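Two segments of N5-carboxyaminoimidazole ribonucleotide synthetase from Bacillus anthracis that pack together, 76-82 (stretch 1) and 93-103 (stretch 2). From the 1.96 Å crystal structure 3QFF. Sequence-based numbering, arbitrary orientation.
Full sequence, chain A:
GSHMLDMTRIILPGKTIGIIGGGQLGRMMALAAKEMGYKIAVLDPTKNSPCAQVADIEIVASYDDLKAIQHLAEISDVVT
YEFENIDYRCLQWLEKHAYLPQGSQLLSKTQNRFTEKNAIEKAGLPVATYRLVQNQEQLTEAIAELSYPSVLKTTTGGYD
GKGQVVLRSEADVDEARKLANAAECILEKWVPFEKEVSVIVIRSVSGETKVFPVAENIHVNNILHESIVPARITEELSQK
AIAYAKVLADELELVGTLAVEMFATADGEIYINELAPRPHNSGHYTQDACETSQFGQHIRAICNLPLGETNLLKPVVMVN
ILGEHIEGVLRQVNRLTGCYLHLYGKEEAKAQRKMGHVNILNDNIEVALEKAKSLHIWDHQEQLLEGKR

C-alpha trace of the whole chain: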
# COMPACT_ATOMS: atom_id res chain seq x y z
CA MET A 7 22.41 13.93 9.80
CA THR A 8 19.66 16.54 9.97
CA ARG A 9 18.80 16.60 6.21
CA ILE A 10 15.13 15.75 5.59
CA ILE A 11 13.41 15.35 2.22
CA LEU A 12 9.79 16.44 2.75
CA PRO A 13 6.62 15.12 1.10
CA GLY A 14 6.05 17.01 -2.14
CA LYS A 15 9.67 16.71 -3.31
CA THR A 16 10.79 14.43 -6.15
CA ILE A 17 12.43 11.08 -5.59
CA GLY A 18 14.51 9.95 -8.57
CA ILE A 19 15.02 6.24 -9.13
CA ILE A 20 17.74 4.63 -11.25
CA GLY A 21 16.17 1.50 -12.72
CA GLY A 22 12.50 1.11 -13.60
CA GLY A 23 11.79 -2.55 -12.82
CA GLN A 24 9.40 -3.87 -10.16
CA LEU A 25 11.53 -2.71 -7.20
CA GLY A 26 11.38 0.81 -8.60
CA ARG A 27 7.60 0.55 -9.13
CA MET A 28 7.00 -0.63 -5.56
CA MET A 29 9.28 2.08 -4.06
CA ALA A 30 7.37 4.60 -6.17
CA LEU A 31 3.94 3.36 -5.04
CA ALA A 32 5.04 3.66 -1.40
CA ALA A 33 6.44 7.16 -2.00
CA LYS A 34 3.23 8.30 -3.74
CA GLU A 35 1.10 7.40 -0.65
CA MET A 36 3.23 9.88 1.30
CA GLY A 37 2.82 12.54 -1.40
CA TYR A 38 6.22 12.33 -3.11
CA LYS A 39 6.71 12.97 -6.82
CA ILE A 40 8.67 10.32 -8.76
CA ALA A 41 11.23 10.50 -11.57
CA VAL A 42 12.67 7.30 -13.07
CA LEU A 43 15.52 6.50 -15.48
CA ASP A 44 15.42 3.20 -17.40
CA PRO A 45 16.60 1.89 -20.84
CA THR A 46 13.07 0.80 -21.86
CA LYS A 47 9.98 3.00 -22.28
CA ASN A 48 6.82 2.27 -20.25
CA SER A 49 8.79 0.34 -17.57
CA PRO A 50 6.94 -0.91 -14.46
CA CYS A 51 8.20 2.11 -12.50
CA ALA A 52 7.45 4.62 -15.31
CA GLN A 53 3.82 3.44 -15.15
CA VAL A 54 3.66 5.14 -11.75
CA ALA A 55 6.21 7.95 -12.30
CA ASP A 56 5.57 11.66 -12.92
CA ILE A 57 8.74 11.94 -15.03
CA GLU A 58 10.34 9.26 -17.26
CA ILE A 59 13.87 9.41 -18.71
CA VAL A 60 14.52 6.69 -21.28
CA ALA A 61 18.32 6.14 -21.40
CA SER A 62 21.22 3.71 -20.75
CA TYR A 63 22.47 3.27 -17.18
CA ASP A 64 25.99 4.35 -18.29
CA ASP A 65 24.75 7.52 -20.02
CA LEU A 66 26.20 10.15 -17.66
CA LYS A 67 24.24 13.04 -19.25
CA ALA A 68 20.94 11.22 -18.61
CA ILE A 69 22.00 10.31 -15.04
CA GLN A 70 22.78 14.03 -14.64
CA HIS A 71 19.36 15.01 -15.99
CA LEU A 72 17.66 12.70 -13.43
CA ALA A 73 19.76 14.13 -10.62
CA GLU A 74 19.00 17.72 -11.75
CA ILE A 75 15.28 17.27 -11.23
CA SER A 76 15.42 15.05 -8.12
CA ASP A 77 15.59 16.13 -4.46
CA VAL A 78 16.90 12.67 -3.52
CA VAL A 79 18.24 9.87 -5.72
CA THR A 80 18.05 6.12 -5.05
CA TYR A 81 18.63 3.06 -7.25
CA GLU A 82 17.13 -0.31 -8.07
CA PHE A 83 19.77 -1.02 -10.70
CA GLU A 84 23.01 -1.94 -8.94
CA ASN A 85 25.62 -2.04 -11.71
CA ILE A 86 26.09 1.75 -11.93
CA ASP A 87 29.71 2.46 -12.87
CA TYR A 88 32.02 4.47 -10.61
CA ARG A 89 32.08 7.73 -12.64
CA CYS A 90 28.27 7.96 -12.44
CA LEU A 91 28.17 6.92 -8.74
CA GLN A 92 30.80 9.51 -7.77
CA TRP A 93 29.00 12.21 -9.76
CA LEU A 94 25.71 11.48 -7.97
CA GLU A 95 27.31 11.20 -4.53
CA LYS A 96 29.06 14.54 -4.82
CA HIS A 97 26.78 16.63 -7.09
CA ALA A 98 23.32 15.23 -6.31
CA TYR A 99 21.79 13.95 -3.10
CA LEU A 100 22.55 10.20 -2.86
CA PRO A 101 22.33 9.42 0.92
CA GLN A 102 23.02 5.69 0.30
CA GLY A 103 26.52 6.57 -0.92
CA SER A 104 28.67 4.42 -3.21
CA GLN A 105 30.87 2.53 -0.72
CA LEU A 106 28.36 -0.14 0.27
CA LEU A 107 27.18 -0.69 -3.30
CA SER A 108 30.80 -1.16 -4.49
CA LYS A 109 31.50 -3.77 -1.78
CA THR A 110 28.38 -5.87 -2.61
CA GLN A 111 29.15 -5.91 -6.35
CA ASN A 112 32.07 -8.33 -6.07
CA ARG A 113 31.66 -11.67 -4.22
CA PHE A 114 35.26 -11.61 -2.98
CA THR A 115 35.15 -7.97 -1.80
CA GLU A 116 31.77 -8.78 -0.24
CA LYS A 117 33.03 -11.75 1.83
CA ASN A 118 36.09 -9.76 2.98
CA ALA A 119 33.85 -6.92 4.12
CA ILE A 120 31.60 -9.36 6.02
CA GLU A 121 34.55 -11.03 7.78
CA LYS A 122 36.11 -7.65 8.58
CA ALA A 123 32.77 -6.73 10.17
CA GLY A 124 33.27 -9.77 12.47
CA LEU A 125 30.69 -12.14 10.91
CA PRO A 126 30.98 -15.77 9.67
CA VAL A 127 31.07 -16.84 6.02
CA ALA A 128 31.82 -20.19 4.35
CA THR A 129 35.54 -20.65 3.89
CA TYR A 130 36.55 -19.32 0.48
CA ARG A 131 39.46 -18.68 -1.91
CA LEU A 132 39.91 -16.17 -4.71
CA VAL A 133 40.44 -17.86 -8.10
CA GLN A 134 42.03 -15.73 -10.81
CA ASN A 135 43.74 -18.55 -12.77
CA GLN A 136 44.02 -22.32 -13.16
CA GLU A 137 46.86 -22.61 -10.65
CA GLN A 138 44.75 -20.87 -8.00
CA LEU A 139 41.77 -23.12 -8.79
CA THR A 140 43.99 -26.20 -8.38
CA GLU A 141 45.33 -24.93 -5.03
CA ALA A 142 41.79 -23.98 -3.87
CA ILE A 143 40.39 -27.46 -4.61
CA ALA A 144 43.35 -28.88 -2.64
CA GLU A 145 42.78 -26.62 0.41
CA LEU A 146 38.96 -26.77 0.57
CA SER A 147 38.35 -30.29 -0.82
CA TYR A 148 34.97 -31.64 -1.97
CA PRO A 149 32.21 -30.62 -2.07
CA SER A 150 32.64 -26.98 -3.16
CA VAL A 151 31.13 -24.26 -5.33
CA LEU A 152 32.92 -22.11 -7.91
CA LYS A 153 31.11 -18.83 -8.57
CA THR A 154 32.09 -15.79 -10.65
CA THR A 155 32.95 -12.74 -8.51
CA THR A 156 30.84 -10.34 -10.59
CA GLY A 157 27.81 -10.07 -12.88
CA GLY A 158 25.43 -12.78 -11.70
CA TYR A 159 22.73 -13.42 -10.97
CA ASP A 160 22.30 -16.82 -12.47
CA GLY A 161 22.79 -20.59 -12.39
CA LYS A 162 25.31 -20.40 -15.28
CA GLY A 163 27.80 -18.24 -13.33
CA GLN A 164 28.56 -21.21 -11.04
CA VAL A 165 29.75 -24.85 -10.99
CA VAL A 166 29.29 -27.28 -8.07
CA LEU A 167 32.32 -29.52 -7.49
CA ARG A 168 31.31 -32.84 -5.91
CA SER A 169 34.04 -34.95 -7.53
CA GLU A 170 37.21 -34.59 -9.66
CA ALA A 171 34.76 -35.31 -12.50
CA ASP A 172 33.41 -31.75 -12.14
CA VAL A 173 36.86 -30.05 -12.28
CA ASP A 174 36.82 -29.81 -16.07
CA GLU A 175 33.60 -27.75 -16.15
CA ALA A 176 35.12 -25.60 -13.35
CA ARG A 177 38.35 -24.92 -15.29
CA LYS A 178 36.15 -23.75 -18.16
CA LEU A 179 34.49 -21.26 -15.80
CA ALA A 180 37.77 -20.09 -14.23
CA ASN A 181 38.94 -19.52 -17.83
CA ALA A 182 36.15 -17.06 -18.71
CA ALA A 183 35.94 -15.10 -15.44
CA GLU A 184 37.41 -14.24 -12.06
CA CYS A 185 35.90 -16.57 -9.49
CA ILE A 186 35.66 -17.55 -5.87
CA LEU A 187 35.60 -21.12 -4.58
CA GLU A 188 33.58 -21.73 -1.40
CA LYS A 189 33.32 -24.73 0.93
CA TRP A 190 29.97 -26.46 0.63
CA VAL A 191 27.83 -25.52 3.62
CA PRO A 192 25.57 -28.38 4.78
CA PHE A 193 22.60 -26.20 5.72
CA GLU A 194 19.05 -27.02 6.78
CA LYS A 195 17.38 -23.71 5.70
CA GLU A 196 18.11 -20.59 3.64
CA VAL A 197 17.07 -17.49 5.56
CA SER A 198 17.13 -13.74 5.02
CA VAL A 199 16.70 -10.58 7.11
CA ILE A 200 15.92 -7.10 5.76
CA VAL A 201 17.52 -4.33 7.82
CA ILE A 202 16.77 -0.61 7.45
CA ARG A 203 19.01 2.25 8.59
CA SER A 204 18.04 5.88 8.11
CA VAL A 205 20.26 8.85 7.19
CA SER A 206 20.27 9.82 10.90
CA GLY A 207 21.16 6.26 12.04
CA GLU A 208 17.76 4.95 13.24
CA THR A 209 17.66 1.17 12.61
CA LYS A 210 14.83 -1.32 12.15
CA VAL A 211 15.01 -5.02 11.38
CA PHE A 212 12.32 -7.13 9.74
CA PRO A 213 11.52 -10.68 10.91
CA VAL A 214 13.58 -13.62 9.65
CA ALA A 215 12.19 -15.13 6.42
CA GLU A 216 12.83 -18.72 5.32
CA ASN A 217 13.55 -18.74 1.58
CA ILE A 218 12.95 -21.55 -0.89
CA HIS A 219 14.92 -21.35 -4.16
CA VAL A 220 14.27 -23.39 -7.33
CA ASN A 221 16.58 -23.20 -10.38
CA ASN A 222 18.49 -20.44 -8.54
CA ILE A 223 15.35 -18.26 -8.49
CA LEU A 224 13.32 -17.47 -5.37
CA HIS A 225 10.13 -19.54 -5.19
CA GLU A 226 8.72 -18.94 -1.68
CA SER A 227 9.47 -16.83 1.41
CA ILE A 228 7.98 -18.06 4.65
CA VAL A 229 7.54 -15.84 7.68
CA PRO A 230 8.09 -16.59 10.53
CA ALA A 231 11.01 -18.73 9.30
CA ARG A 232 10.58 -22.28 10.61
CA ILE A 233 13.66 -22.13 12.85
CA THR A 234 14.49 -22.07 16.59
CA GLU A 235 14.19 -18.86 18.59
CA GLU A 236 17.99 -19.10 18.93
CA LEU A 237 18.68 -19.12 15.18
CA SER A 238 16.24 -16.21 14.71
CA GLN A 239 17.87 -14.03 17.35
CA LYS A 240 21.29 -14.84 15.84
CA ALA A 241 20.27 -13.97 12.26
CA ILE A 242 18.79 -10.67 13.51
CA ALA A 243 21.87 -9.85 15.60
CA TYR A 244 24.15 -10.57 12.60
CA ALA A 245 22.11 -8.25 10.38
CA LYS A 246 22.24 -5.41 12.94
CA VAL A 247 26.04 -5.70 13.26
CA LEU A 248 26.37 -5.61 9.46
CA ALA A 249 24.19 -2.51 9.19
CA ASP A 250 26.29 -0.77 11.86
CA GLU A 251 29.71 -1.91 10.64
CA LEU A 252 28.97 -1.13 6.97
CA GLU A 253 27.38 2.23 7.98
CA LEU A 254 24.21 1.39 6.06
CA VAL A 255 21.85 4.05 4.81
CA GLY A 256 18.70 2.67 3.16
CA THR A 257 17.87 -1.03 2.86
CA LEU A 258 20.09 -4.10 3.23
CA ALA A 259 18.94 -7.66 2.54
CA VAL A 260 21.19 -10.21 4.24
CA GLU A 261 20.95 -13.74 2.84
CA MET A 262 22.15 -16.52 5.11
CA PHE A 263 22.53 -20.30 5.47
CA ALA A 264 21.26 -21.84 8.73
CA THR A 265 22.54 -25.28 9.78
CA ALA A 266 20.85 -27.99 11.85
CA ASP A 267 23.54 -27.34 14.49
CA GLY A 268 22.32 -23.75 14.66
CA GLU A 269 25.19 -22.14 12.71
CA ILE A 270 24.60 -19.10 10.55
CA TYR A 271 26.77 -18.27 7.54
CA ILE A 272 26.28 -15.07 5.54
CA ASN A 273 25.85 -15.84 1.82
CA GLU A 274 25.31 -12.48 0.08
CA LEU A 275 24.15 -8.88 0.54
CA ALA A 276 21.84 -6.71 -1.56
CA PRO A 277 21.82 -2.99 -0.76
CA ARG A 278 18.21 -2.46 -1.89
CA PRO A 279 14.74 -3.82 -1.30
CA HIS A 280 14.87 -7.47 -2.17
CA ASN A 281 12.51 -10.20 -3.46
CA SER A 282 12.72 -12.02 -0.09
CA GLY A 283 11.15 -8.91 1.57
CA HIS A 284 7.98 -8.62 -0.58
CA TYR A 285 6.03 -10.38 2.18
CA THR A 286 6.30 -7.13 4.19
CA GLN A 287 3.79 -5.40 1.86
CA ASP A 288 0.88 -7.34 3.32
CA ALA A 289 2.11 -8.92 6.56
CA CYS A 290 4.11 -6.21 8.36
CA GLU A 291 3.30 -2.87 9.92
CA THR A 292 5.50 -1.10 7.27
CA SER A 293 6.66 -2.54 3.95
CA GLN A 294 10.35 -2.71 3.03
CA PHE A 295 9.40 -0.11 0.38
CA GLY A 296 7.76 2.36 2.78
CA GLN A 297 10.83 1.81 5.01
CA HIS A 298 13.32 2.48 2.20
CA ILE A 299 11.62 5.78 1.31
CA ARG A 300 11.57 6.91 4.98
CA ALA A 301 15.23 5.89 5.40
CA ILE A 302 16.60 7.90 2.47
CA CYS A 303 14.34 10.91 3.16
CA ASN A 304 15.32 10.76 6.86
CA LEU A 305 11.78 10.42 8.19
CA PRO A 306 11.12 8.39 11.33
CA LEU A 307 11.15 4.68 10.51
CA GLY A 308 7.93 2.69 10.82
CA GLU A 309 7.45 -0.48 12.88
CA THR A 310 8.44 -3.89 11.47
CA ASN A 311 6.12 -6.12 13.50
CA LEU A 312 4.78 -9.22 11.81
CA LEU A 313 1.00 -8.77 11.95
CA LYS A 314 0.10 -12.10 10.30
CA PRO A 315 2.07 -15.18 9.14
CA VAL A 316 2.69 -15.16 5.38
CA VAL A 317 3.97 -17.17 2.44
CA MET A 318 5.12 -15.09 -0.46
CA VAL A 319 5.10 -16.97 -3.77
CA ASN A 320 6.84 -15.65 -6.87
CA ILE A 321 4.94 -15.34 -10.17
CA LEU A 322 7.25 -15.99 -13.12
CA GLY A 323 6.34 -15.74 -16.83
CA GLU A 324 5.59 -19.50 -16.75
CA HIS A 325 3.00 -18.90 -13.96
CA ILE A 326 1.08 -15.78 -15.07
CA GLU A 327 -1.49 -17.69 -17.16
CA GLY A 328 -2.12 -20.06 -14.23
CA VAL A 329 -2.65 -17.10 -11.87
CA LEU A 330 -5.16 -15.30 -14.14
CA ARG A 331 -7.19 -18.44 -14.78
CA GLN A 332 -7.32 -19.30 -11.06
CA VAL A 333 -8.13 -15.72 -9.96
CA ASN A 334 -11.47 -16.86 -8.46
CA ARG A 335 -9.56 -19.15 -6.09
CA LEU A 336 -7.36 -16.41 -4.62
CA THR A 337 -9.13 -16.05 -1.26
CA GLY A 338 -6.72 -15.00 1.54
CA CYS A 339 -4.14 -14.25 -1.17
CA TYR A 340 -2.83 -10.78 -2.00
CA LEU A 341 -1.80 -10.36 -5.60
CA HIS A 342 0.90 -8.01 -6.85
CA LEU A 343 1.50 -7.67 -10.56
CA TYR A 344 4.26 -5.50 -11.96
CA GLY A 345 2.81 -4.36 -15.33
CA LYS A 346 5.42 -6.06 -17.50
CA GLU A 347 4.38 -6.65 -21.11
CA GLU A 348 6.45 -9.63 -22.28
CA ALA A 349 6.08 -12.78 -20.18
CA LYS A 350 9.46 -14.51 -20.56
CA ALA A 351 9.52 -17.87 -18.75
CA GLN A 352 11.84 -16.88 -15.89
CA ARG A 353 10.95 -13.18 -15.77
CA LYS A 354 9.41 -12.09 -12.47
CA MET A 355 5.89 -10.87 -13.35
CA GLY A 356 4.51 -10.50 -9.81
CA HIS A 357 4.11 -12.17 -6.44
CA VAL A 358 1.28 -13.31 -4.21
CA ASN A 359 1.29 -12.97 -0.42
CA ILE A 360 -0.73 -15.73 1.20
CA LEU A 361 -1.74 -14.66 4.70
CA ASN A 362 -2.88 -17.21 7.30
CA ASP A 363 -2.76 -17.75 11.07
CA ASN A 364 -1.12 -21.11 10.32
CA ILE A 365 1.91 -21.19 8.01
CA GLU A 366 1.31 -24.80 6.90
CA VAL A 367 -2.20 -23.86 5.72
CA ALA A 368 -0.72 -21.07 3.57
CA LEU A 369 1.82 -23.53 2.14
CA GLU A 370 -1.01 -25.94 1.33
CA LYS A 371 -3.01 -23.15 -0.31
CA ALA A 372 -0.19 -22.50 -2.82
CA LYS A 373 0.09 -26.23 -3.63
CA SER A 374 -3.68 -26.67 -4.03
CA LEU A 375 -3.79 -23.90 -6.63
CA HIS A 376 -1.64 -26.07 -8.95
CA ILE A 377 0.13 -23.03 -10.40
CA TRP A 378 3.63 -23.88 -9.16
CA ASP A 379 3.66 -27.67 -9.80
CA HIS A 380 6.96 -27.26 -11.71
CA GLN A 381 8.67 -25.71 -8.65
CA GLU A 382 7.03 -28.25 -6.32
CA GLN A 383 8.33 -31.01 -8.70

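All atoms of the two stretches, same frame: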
# COMPACT_ATOMS: atom_id res chain seq x y z
N SER A 76 15.73 15.87 -9.30
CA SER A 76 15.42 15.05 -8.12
C SER A 76 15.96 15.69 -6.84
O SER A 76 17.10 16.15 -6.81
CB SER A 76 16.05 13.66 -8.28
OG SER A 76 15.49 12.98 -9.38
N ASP A 77 15.16 15.69 -5.78
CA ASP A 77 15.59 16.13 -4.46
C ASP A 77 16.37 15.06 -3.70
O ASP A 77 17.19 15.38 -2.82
CB ASP A 77 14.38 16.61 -3.68
CG ASP A 77 13.68 17.77 -4.39
OD1 ASP A 77 14.13 18.93 -4.21
OD2 ASP A 77 12.73 17.51 -5.17
N VAL A 78 16.13 13.80 -4.05
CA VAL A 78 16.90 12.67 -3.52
C VAL A 78 16.93 11.61 -4.61
O VAL A 78 15.95 11.43 -5.34
CB VAL A 78 16.33 12.12 -2.16
CG1 VAL A 78 14.88 11.64 -2.29
CG2 VAL A 78 17.23 11.00 -1.57
N VAL A 79 18.07 10.94 -4.74
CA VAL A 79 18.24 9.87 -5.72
C VAL A 79 18.48 8.52 -5.02
O VAL A 79 19.27 8.43 -4.07
CB VAL A 79 19.40 10.20 -6.71
CG1 VAL A 79 19.60 9.07 -7.76
CG2 VAL A 79 19.13 11.53 -7.44
N THR A 80 17.79 7.49 -5.48
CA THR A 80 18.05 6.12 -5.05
C THR A 80 18.12 5.24 -6.30
O THR A 80 17.89 5.71 -7.42
CB THR A 80 16.98 5.61 -4.01
OG1 THR A 80 17.29 4.27 -3.60
CG2 THR A 80 15.57 5.63 -4.61
N TYR A 81 18.48 3.97 -6.12
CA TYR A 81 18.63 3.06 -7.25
C TYR A 81 17.97 1.72 -6.98
O TYR A 81 17.94 1.24 -5.84
CB TYR A 81 20.12 2.82 -7.54
CG TYR A 81 20.84 2.27 -6.32
CD1 TYR A 81 21.50 3.12 -5.43
CD2 TYR A 81 20.82 0.91 -6.04
CE1 TYR A 81 22.14 2.61 -4.28
CE2 TYR A 81 21.44 0.39 -4.91
CZ TYR A 81 22.10 1.24 -4.04
OH TYR A 81 22.70 0.71 -2.93
N GLU A 82 17.48 1.11 -8.05
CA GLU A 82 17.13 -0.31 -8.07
C GLU A 82 18.24 -1.05 -8.81
O GLU A 82 18.64 -2.16 -8.43
CB GLU A 82 15.79 -0.52 -8.78
CG GLU A 82 15.75 -1.82 -9.59
CD GLU A 82 14.57 -1.89 -10.52
OE1 GLU A 82 14.78 -1.73 -11.75
OE2 GLU A 82 13.45 -2.11 -10.03
N TRP A 93 29.68 10.97 -9.37
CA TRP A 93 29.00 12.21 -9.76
C TRP A 93 27.77 12.44 -8.88
O TRP A 93 27.60 13.52 -8.29
CB TRP A 93 28.65 12.24 -11.25
CG TRP A 93 28.28 13.63 -11.64
CD1 TRP A 93 29.12 14.62 -12.08
CD2 TRP A 93 26.98 14.22 -11.57
NE1 TRP A 93 28.42 15.78 -12.31
CE2 TRP A 93 27.10 15.56 -12.00
CE3 TRP A 93 25.71 13.73 -11.19
CZ2 TRP A 93 26.00 16.43 -12.06
CZ3 TRP A 93 24.62 14.60 -11.26
CH2 TRP A 93 24.78 15.93 -11.68
N LEU A 94 26.92 11.42 -8.79
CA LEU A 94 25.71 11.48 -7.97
C LEU A 94 26.00 11.78 -6.51
O LEU A 94 25.37 12.65 -5.90
CB LEU A 94 24.95 10.16 -8.07
CG LEU A 94 24.28 9.93 -9.41
CD1 LEU A 94 24.03 8.44 -9.60
CD2 LEU A 94 22.99 10.73 -9.49
N GLU A 95 26.96 11.05 -5.94
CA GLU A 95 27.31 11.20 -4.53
C GLU A 95 27.77 12.62 -4.20
O GLU A 95 27.44 13.16 -3.14
CB GLU A 95 28.37 10.17 -4.13
CG GLU A 95 28.42 9.87 -2.63
CD GLU A 95 29.40 8.77 -2.27
OE1 GLU A 95 30.22 8.39 -3.13
OE2 GLU A 95 29.35 8.28 -1.12
N LYS A 96 28.50 13.24 -5.11
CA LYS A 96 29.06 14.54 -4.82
C LYS A 96 28.25 15.72 -5.37
O LYS A 96 28.26 16.80 -4.78
CB LYS A 96 30.53 14.61 -5.23
CG LYS A 96 31.40 13.44 -4.67
CD LYS A 96 31.57 13.48 -3.14
CE LYS A 96 32.15 12.17 -2.64
NZ LYS A 96 32.08 12.03 -1.16
N HIS A 97 27.50 15.52 -6.46
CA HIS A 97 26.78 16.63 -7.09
C HIS A 97 25.25 16.53 -7.04
O HIS A 97 24.54 17.47 -7.41
CB HIS A 97 27.26 16.85 -8.53
CG HIS A 97 28.73 17.06 -8.64
ND1 HIS A 97 29.36 18.17 -8.11
CD2 HIS A 97 29.70 16.31 -9.21
CE1 HIS A 97 30.66 18.10 -8.36
NE2 HIS A 97 30.89 16.98 -9.02
N ALA A 98 24.74 15.38 -6.60
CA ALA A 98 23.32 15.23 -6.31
C ALA A 98 23.20 14.83 -4.84
O ALA A 98 24.18 14.88 -4.09
CB ALA A 98 22.70 14.16 -7.20
N TYR A 99 21.99 14.46 -4.44
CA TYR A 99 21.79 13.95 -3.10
C TYR A 99 21.53 12.44 -3.14
O TYR A 99 20.41 12.00 -3.44
CB TYR A 99 20.69 14.72 -2.36
CG TYR A 99 20.55 14.26 -0.93
CD1 TYR A 99 21.65 14.22 -0.07
CD2 TYR A 99 19.31 13.86 -0.43
CE1 TYR A 99 21.53 13.78 1.24
CE2 TYR A 99 19.17 13.43 0.88
CZ TYR A 99 20.28 13.39 1.71
OH TYR A 99 20.14 12.94 3.00
N LEU A 100 22.58 11.66 -2.87
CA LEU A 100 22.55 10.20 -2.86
C LEU A 100 22.98 9.71 -1.45
O LEU A 100 24.13 9.31 -1.26
CB LEU A 100 23.52 9.63 -3.91
CG LEU A 100 23.48 8.11 -4.17
CD1 LEU A 100 22.45 7.80 -5.25
CD2 LEU A 100 24.87 7.58 -4.56
N PRO A 101 22.04 9.75 -0.48
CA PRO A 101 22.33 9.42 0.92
C PRO A 101 22.84 7.99 1.14
O PRO A 101 23.52 7.74 2.12
CB PRO A 101 20.96 9.59 1.62
CG PRO A 101 19.95 9.55 0.54
CD PRO A 101 20.64 10.16 -0.66
N GLN A 102 22.51 7.07 0.22
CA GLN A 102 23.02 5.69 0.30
C GLN A 102 24.53 5.60 0.13
O GLN A 102 25.17 4.69 0.67
CB GLN A 102 22.34 4.79 -0.73
CG GLN A 102 20.94 4.36 -0.33
CD GLN A 102 20.15 3.87 -1.50
OE1 GLN A 102 19.75 4.67 -2.37
NE2 GLN A 102 19.94 2.56 -1.58
N GLY A 103 25.09 6.54 -0.64
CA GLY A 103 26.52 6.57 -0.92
C GLY A 103 26.89 5.51 -1.94
O GLY A 103 26.02 4.81 -2.47
O HOH W 1 19.60 15.07 -5.89
O HOH W 2 20.64 7.15 -2.09
O HOH W 3 18.50 0.76 -3.14

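Strand 78-81 lies against the segment that follows a helix ending at H97, and the two backbones come closest where V78 faces Y99 and V79 faces L100 (CA to CA 5.1 and 5.2 Å). A single direct backbone hydrogen bond joins them: V79 N donates to Y99 O at 2.9 Å, nearly straight at 162°. The same carbonyl receives a CA-H...O contact, V78 CA to Y99 O at 3.6 Å. Water extends this pairing on both sides. Water 1 donates to S76 O and accepts from Y99 N, both at 2.9 Å, so the two polar backbone atoms of Y99 are satisfied, one directly and one through solvent. Water 2 donates to V79 O (2.7 Å) and to Q102 OE1 (2.6 Å) and accepts from Q102 N (3.0 Å), filling the gap where the backbones do not bond directly.

Q102 is the polar hub. Its OE1 accepts from T80 OG1 at 2.8 Å as well as from water 2, while its NE2 donates to water 3 (2.8 Å), which in turn donates to Y81 O (2.8 Å). The amide thus has partners at both ends, and NE2 also lies 3.5 Å from Y81 CE1, oblique to the ring. A type I turn from L100 to G103, closed by G103 N to L100 O at 3.0 Å, contains Q102; G103 has a positive phi, which favours glycine.

Apolar contacts pack around these bonds. V79 CG1 meets L100 CD1 (4.0 Å) and, from the helix, L94 CD2 (4.2 Å), while V79 CG2 approaches A98 CB at 4.4 Å. V78 CG2 touches P101 CD (3.6 Å) and Y99 CD2 (3.7 Å). D77 O sits at the edge of the Y99 ring, near its plane, 3.5 Å from CD2 of Y99.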